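Teichoic acid biosynthesis protein F (Staphylococcus epidermidis, PDB 3L7I) is a teichoic acid biosynthesis protein whose modelled C-terminal part has a two-domain, GT-B-type glycosyltransferase fold. Local coordinates at residues 373-378 and 710-715; 508-513 and 704-709. All coordinates share one frame; numbering follows the deposited sequence.

Interaction 1 (373-378 and 710-715)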
ATOM      1  N   TYR A 373     -18.485  42.357  -9.604  1.00 61.49           N
ATOM      2  CA  TYR A 373     -17.062  42.585  -9.881  1.00 62.54           C
ATOM      3  C   TYR A 373     -16.766  43.970 -10.440  1.00 64.24           C
ATOM      4  O   TYR A 373     -15.848  44.649  -9.971  1.00 65.70           O
ATOM      5  CB  TYR A 373     -16.506  41.528 -10.834  1.00 61.75           C
ATOM      6  CG  TYR A 373     -15.128  41.839 -11.368  1.00 63.01           C
ATOM      7  CD1 TYR A 373     -14.017  41.807 -10.538  1.00 63.77           C
ATOM      8  CD2 TYR A 373     -14.937  42.155 -12.709  1.00 63.59           C
ATOM      9  CE1 TYR A 373     -12.746  42.081 -11.023  1.00 65.09           C
ATOM     10  CE2 TYR A 373     -13.671  42.430 -13.210  1.00 64.93           C
ATOM     11  CZ  TYR A 373     -12.578  42.388 -12.360  1.00 65.68           C
ATOM     12  OH  TYR A 373     -11.322  42.653 -12.851  1.00 67.17           O
ATOM     13  N   GLU A 374     -17.531  44.405 -11.433  1.00 64.21           N
ATOM     14  CA  GLU A 374     -17.271  45.722 -12.003  1.00 65.96           C
ATOM     15  C   GLU A 374     -17.477  46.846 -10.969  1.00 67.25           C
ATOM     16  O   GLU A 374     -16.809  47.894 -11.022  1.00 69.12           O
ATOM     17  CB  GLU A 374     -18.083  45.933 -13.285  1.00 65.73           C
ATOM     18  CG  GLU A 374     -17.759  44.871 -14.333  1.00 64.82           C
ATOM     19  CD  GLU A 374     -18.248  45.205 -15.735  1.00 65.14           C
ATOM     20  OE1 GLU A 374     -19.098  46.118 -15.854  1.00 65.66           O
ATOM     21  OE2 GLU A 374     -17.783  44.546 -16.708  1.00 64.97           O
ATOM     22  N   TYR A 375     -18.382  46.624 -10.020  1.00 66.44           N
ATOM     23  CA  TYR A 375     -18.614  47.624  -8.999  1.00 67.75           C
ATOM     24  C   TYR A 375     -17.431  47.649  -8.073  1.00 68.75           C
ATOM     25  O   TYR A 375     -16.957  48.708  -7.697  1.00 70.67           O
ATOM     26  CB  TYR A 375     -19.874  47.332  -8.196  1.00 66.78           C
ATOM     27  CG  TYR A 375     -19.976  48.185  -6.949  1.00 68.21           C
ATOM     28  CD1 TYR A 375     -20.638  49.415  -6.969  1.00 69.55           C
ATOM     29  CD2 TYR A 375     -19.390  47.772  -5.759  1.00 68.39           C
ATOM     30  CE1 TYR A 375     -20.723  50.201  -5.834  1.00 71.06           C
ATOM     31  CE2 TYR A 375     -19.469  48.542  -4.623  1.00 69.88           C
ATOM     32  CZ  TYR A 375     -20.134  49.754  -4.664  1.00 71.24           C
ATOM     33  OH  TYR A 375     -20.200  50.505  -3.518  1.00 73.86           O
ATOM     34  N   MET A 376     -16.944  46.479  -7.694  1.00 67.60           N
ATOM     35  CA  MET A 376     -15.812  46.432  -6.773  1.00 68.56           C
ATOM     36  C   MET A 376     -14.511  46.955  -7.390  1.00 70.12           C
ATOM     37  O   MET A 376     -13.710  47.571  -6.709  1.00 71.84           O
ATOM     38  CB  MET A 376     -15.637  45.031  -6.194  1.00 67.00           C
ATOM     39  CG  MET A 376     -16.729  44.695  -5.223  1.00 66.15           C
ATOM     40  SD  MET A 376     -16.412  43.175  -4.354  1.00 64.81           S
ATOM     41  CE  MET A 376     -15.191  43.672  -3.130  1.00 66.70           C
ATOM     42  N   GLN A 377     -14.310  46.707  -8.677  1.00 69.70           N
ATOM     43  CA  GLN A 377     -13.187  47.284  -9.389  1.00 71.37           C
ATOM     44  C   GLN A 377     -13.123  48.815  -9.223  1.00 73.69           C
ATOM     45  O   GLN A 377     -12.052  49.387  -8.994  1.00 75.63           O
ATOM     46  CB  GLN A 377     -13.288  46.931 -10.868  1.00 70.69           C
ATOM     47  CG  GLN A 377     -12.763  45.559 -11.180  1.00 69.31           C
ATOM     48  CD  GLN A 377     -11.279  45.453 -10.924  1.00 70.54           C
ATOM     49  OE1 GLN A 377     -10.471  46.019 -11.670  1.00 72.14           O
ATOM     50  NE2 GLN A 377     -10.904  44.723  -9.872  1.00 69.95           N
ATOM     51  N   LYS A 378     -14.266  49.477  -9.342  1.00 75.71           N
ATOM     52  CA  LYS A 378     -14.310  50.929  -9.236  1.00 78.60           C
ATOM     53  C   LYS A 378     -13.979  51.425  -7.816  1.00 81.83           C
ATOM     54  O   LYS A 378     -13.202  52.366  -7.650  1.00 85.04           O
ATOM     55  CB  LYS A 378     -15.681  51.437  -9.686  1.00 77.70           C
ATOM     56  CG  LYS A 378     -15.815  52.948  -9.820  1.00 80.59           C
ATOM     57  CD  LYS A 378     -17.185  53.313 -10.400  1.00 79.40           C
ATOM     58  CE  LYS A 378     -17.452  54.820 -10.384  1.00 82.37           C
ATOM     59  NZ  LYS A 378     -18.788  55.141 -10.964  1.00 81.19           N
ATOM     60  N   ILE A 710     -23.892  43.978  -2.539  1.00 67.07           N
ATOM     61  CA  ILE A 710     -22.918  42.898  -2.432  1.00 64.91           C
ATOM     62  C   ILE A 710     -21.481  43.416  -2.284  1.00 64.53           C
ATOM     63  O   ILE A 710     -20.783  43.042  -1.345  1.00 64.71           O
ATOM     64  CB  ILE A 710     -23.011  41.880  -3.580  1.00 62.25           C
ATOM     65  CG1 ILE A 710     -24.391  41.236  -3.579  1.00 62.75           C
ATOM     66  CG2 ILE A 710     -21.955  40.798  -3.400  1.00 60.25           C
ATOM     67  CD1 ILE A 710     -24.719  40.568  -2.254  1.00 63.97           C
ATOM     68  N   GLY A 711     -21.035  44.278  -3.192  1.00 64.14           N
ATOM     69  CA  GLY A 711     -19.686  44.799  -3.103  1.00 63.93           C
ATOM     70  C   GLY A 711     -19.350  45.406  -1.739  1.00 66.31           C
ATOM     71  O   GLY A 711     -18.247  45.220  -1.221  1.00 65.96           O
ATOM     72  N   ASP A 712     -20.287  46.148  -1.155  1.00 68.89           N
ATOM     73  CA  ASP A 712     -20.042  46.767   0.146  1.00 71.47           C
ATOM     74  C   ASP A 712     -20.107  45.708   1.239  1.00 71.54           C
ATOM     75  O   ASP A 712     -19.430  45.823   2.265  1.00 72.73           O
ATOM     76  CB  ASP A 712     -21.045  47.895   0.444  1.00 74.45           C
ATOM     77  CG  ASP A 712     -20.838  49.135  -0.438  1.00 74.95           C
ATOM     78  OD1 ASP A 712     -19.811  49.204  -1.157  1.00 73.23           O
ATOM     79  OD2 ASP A 712     -21.712  50.038  -0.411  1.00 77.18           O
ATOM     80  N   LEU A 713     -20.928  44.675   1.034  1.00 70.41           N
ATOM     81  CA  LEU A 713     -21.035  43.612   2.038  1.00 70.49           C
ATOM     82  C   LEU A 713     -19.699  42.912   2.157  1.00 68.61           C
ATOM     83  O   LEU A 713     -19.241  42.639   3.263  1.00 69.54           O
ATOM     84  CB  LEU A 713     -22.121  42.591   1.697  1.00 69.54           C
ATOM     85  CG  LEU A 713     -22.209  41.447   2.706  1.00 69.63           C
ATOM     86  CD1 LEU A 713     -22.884  41.918   3.959  1.00 72.82           C
ATOM     87  CD2 LEU A 713     -22.963  40.295   2.123  1.00 68.02           C
ATOM     88  N   ILE A 714     -19.088  42.631   1.002  1.00 66.08           N
ATOM     89  CA  ILE A 714     -17.784  41.966   0.951  1.00 64.18           C
ATOM     90  C   ILE A 714     -16.732  42.858   1.580  1.00 65.55           C
ATOM     91  O   ILE A 714     -15.922  42.401   2.392  1.00 65.58           O
ATOM     92  CB  ILE A 714     -17.357  41.561  -0.492  1.00 61.40           C
ATOM     93  CG1 ILE A 714     -18.296  40.487  -1.031  1.00 60.01           C
ATOM     94  CG2 ILE A 714     -15.950  41.008  -0.501  1.00 59.80           C
ATOM     95  CD1 ILE A 714     -18.034  40.141  -2.450  1.00 57.63           C
ATOM     96  N   HIS A 715     -16.759  44.136   1.224  1.00 66.83           N
ATOM     97  CA  HIS A 715     -15.815  45.084   1.793  1.00 68.43           C
ATOM     98  C   HIS A 715     -15.905  45.133   3.318  1.00 70.84           C
ATOM     99  O   HIS A 715     -14.885  45.195   3.987  1.00 71.35           O
ATOM    100  CB  HIS A 715     -16.006  46.480   1.192  1.00 69.76           C
ATOM    101  CG  HIS A 715     -15.194  47.541   1.868  1.00 71.94           C
ATOM    102  ND1 HIS A 715     -13.850  47.722   1.617  1.00 71.68           N
ATOM    103  CD2 HIS A 715     -15.534  48.472   2.791  1.00 75.05           C
ATOM    104  CE1 HIS A 715     -13.401  48.722   2.353  1.00 75.24           C
ATOM    105  NE2 HIS A 715     -14.402  49.193   3.076  1.00 76.61           N
TER

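Interaction 2 (508-513 and 704-709)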
ATOM      1  N   GLY A 508     -32.508  42.266  -5.096  1.00 66.31           N
ATOM      2  CA  GLY A 508     -32.627  42.314  -6.545  1.00 65.11           C
ATOM      3  C   GLY A 508     -31.331  41.873  -7.183  1.00 63.32           C
ATOM      4  O   GLY A 508     -30.304  41.786  -6.520  1.00 63.31           O
ATOM      5  N   TYR A 509     -31.371  41.581  -8.475  1.00 62.00           N
ATOM      6  CA  TYR A 509     -30.201  41.046  -9.173  1.00 60.43           C
ATOM      7  C   TYR A 509     -29.212  42.127  -9.601  1.00 61.11           C
ATOM      8  O   TYR A 509     -29.582  43.132 -10.217  1.00 62.12           O
ATOM      9  CB  TYR A 509     -30.633  40.207 -10.372  1.00 58.98           C
ATOM     10  CG  TYR A 509     -31.175  38.875  -9.972  1.00 58.11           C
ATOM     11  CD1 TYR A 509     -30.426  38.042  -9.162  1.00 57.52           C
ATOM     12  CD2 TYR A 509     -32.424  38.440 -10.394  1.00 58.06           C
ATOM     13  CE1 TYR A 509     -30.889  36.815  -8.770  1.00 56.93           C
ATOM     14  CE2 TYR A 509     -32.906  37.198 -10.006  1.00 57.48           C
ATOM     15  CZ  TYR A 509     -32.125  36.389  -9.186  1.00 56.92           C
ATOM     16  OH  TYR A 509     -32.539  35.145  -8.753  1.00 56.53           O
ATOM     17  N   PRO A 510     -27.940  41.930  -9.252  1.00 60.78           N
ATOM     18  CA  PRO A 510     -26.940  42.893  -9.708  1.00 61.54           C
ATOM     19  C   PRO A 510     -26.988  43.042 -11.226  1.00 60.90           C
ATOM     20  O   PRO A 510     -26.767  44.139 -11.749  1.00 62.04           O
ATOM     21  CB  PRO A 510     -25.627  42.245  -9.256  1.00 60.90           C
ATOM     22  CG  PRO A 510     -26.008  41.551  -8.000  1.00 60.90           C
ATOM     23  CD  PRO A 510     -27.393  40.987  -8.267  1.00 60.22           C
ATOM     24  N   ARG A 511     -27.287  41.940 -11.917  1.00 70.44           N
ATOM     25  CA  ARG A 511     -27.296  41.895 -13.375  1.00 69.78           C
ATOM     26  C   ARG A 511     -28.425  42.745 -13.908  1.00 69.65           C
ATOM     27  O   ARG A 511     -28.447  43.091 -15.094  1.00 69.51           O
ATOM     28  CB  ARG A 511     -27.533  40.470 -13.843  1.00 68.34           C
ATOM     29  CG  ARG A 511     -28.754  39.875 -13.200  1.00 67.53           C
ATOM     30  CD  ARG A 511     -29.651  39.197 -14.188  1.00 66.26           C
ATOM     31  NE  ARG A 511     -29.537  37.754 -14.057  1.00 65.71           N
ATOM     32  CZ  ARG A 511     -30.563  36.908 -14.169  1.00 64.96           C
ATOM     33  NH1 ARG A 511     -30.358  35.595 -14.024  1.00 64.85           N
ATOM     34  NH2 ARG A 511     -31.790  37.372 -14.418  1.00 64.58           N
ATOM     35  N   ASN A 512     -29.374  43.055 -13.026  1.00 69.83           N
ATOM     36  CA  ASN A 512     -30.545  43.844 -13.385  1.00 69.97           C
ATOM     37  C   ASN A 512     -30.321  45.341 -13.183  1.00 71.88           C
ATOM     38  O   ASN A 512     -31.093  46.154 -13.689  1.00 72.40           O
ATOM     39  CB  ASN A 512     -31.782  43.374 -12.608  1.00 69.46           C
ATOM     40  CG  ASN A 512     -32.396  42.087 -13.175  1.00 67.83           C
ATOM     41  OD1 ASN A 512     -32.063  41.658 -14.276  1.00 67.01           O
ATOM     42  ND2 ASN A 512     -33.303  41.471 -12.405  1.00 67.59           N
ATOM     43  N   ASP A 513     -29.250  45.693 -12.469  1.00 73.12           N
ATOM     44  CA  ASP A 513     -28.921  47.086 -12.153  1.00 75.32           C
ATOM     45  C   ASP A 513     -29.106  47.999 -13.368  1.00 76.07           C
ATOM     46  O   ASP A 513     -29.859  48.986 -13.312  1.00 77.30           O
ATOM     47  CB  ASP A 513     -27.481  47.212 -11.623  1.00 76.55           C
ATOM     48  CG  ASP A 513     -27.345  46.870 -10.120  1.00 76.81           C
ATOM     49  OD1 ASP A 513     -28.381  46.652  -9.442  1.00 76.27           O
ATOM     50  OD2 ASP A 513     -26.184  46.831  -9.622  1.00 77.73           O
ATOM     51  N   GLY A 704     -31.553  49.178  -8.425  1.00 75.16           N
ATOM     52  CA  GLY A 704     -30.405  49.492  -9.247  1.00 73.28           C
ATOM     53  C   GLY A 704     -29.166  49.450  -8.371  1.00 72.85           C
ATOM     54  O   GLY A 704     -28.064  49.711  -8.825  1.00 71.52           O
ATOM     55  N   LYS A 705     -29.343  49.105  -7.102  1.00 74.08           N
ATOM     56  CA  LYS A 705     -28.245  49.176  -6.150  1.00 74.17           C
ATOM     57  C   LYS A 705     -27.707  47.796  -5.699  1.00 72.12           C
ATOM     58  O   LYS A 705     -27.025  47.681  -4.696  1.00 72.52           O
ATOM     59  CB  LYS A 705     -28.658  50.039  -4.949  1.00 77.53           C
ATOM     60  CG  LYS A 705     -28.669  51.559  -5.246  1.00 79.57           C
ATOM     61  CD  LYS A 705     -29.528  52.384  -4.244  1.00 83.30           C
ATOM     62  CE  LYS A 705     -29.507  53.893  -4.556  1.00 85.43           C
ATOM     63  NZ  LYS A 705     -30.806  54.639  -4.281  1.00 88.67           N
ATOM     64  N   ALA A 706     -27.991  46.753  -6.459  1.00 69.99           N
ATOM     65  CA  ALA A 706     -27.647  45.406  -6.015  1.00 68.32           C
ATOM     66  C   ALA A 706     -26.130  45.156  -5.928  1.00 66.52           C
ATOM     67  O   ALA A 706     -25.631  44.671  -4.914  1.00 66.62           O
ATOM     68  CB  ALA A 706     -28.326  44.367  -6.909  1.00 66.62           C
ATOM     69  N   SER A 707     -25.400  45.477  -6.989  1.00 64.96           N
ATOM     70  CA  SER A 707     -23.965  45.240  -6.999  1.00 63.30           C
ATOM     71  C   SER A 707     -23.292  46.029  -5.881  1.00 65.09           C
ATOM     72  O   SER A 707     -22.329  45.564  -5.264  1.00 64.37           O
ATOM     73  CB  SER A 707     -23.370  45.609  -8.346  1.00 61.77           C
ATOM     74  OG  SER A 707     -24.264  45.226  -9.379  1.00 60.94           O
ATOM     75  N   GLN A 708     -23.808  47.224  -5.616  1.00 67.56           N
ATOM     76  CA  GLN A 708     -23.340  48.011  -4.494  1.00 69.72           C
ATOM     77  C   GLN A 708     -23.532  47.274  -3.169  1.00 70.54           C
ATOM     78  O   GLN A 708     -22.592  47.141  -2.389  1.00 70.56           O
ATOM     79  CB  GLN A 708     -24.084  49.325  -4.460  1.00 72.43           C
ATOM     80  CG  GLN A 708     -23.841  50.119  -3.220  1.00 75.14           C
ATOM     81  CD  GLN A 708     -24.239  51.559  -3.418  1.00 77.60           C
ATOM     82  OE1 GLN A 708     -24.431  52.307  -2.455  1.00 80.42           O
ATOM     83  NE2 GLN A 708     -24.374  51.961  -4.680  1.00 76.66           N
ATOM     84  N   TYR A 709     -24.746  46.788  -2.919  1.00 71.30           N
ATOM     85  CA  TYR A 709     -25.013  46.011  -1.710  1.00 72.10           C
ATOM     86  C   TYR A 709     -24.037  44.837  -1.524  1.00 69.75           C
ATOM     87  O   TYR A 709     -23.417  44.714  -0.459  1.00 70.50           O
ATOM     88  CB  TYR A 709     -26.461  45.511  -1.641  1.00 72.97           C
ATOM     89  CG  TYR A 709     -26.848  45.100  -0.239  1.00 74.83           C
ATOM     90  CD1 TYR A 709     -27.381  46.019   0.657  1.00 78.08           C
ATOM     91  CD2 TYR A 709     -26.651  43.798   0.201  1.00 73.47           C
ATOM     92  CE1 TYR A 709     -27.727  45.648   1.941  1.00 79.93           C
ATOM     93  CE2 TYR A 709     -26.992  43.417   1.494  1.00 75.27           C
ATOM     94  CZ  TYR A 709     -27.528  44.343   2.364  1.00 78.50           C
ATOM     95  OH  TYR A 709     -27.855  43.957   3.657  1.00 80.43           O
TER

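Interaction 1 (373-378 and 710-715)
Asp712 OD1 sits at the edge of the Tyr375 ring, near its plane, while the backbone of Gly711 comes in obliquely, its CA 4.0 Å from Tyr375 CD2. Within helix 367-379, the Tyr373 ring carries Gln377 CG over one face, toward its rim. Tyr375 CG stands anti to the backbone N (chi1 168°), which sends the ring across to the second helix, where its OH donates a hydrogen bond of 2.7 Å to Asp712 OD1. Ring and carboxylate planes are 64° apart, and the hydroxyl meets OD1 from above the carboxylate plane. Tyr380 OH is also hydrogen-bonded to this oxygen, an environment that would probably favour the charged carboxylate. Helix 367-379 belongs to the first Rossmann-like domain of the GT-B part, and helix 706-721 is the C-terminal helix that crosses back onto that domain. The axes of segments 373-378 and 710-715 cross at -58°, with Gly711 facing Met376 at a CA-CA distance of 5.6 Å. Lacking a side chain there, Gly711 lets Met376 CG reach its CA at 3.6 Å. The Met376 chain then bends at chi3, placing CE 3.8 Å from Ile714 CG2 and SD alongside Ile714 CD1. Ile714 also touches Ile440 of strand 438-441.

Interaction 2 (508-513 and 704-709)
The carboxylate of Asp513 grips the start of helix 706-721 with both oxygens. Asp513 CG lies anti to its carbonyl carbon, beside the backbone N. Its OD1 takes the backbone N-H of Ala706 at 3.0 Å (N to OD1), and its OD2 takes that of Ser707 at 3.1 Å (N to OD2), each through the syn lone pair; the Ser707 bond is the straighter, 163° against 148°. Ser707 OG adds a third bond, donated to OD2 from above the carboxylate plane. OD2 therefore accepts twice, and the three bonds together fix the rotation of the carboxylate. The positive end of the helix would tend to stabilise its charge. Beside this polar grip the packing is close: Ala706 CB nestles against the turn 508-510, 3.3 Å from Gly508 O and 3.8 Å from Pro510 CD, while Pro510 CB lies 3.3 Å from Ser707 OG.

The opposite character begins at Lys705, the N-cap residue, which is exposed and starts its side chain away from the turn. Gly704, only partly buried, has a positive phi (74°) as the chain bends into the helix; its carbonyl O is hydrogen-bonded to Asn517 ND2 of helix 513-517. That helix starts at Asp513, so the contact joins two helix beginnings. The turn leading to it follows strand 504-506, an outermost strand of the seven-stranded parallel sheet, and helix 367-379 closes over both partners, with Ile372 against Pro510 and Tyr371 against Ser707.

How the interactions relate
Both contacts use helix 706-721: interaction 2 holds its first turn and interaction 1 the following residues, their centres about 11 Å apart. They meet directly where the ring of Tyr375, from interaction 1, packs on the backbone of Ser707 and Gln708, its CZ 3.7 Å from Gln708 CA. Along the chain the order is 373-378, 508-513, 704-709, 710-715, so both segments of interaction 2 fall between those of interaction 1. All strands of the six-stranded sheet come between 508-513 and 704-709 in sequence. The chain leaves the first domain, builds the second and returns, as is usual in GT-B folds, and both contacts lie where the returning helix packs on the first domain.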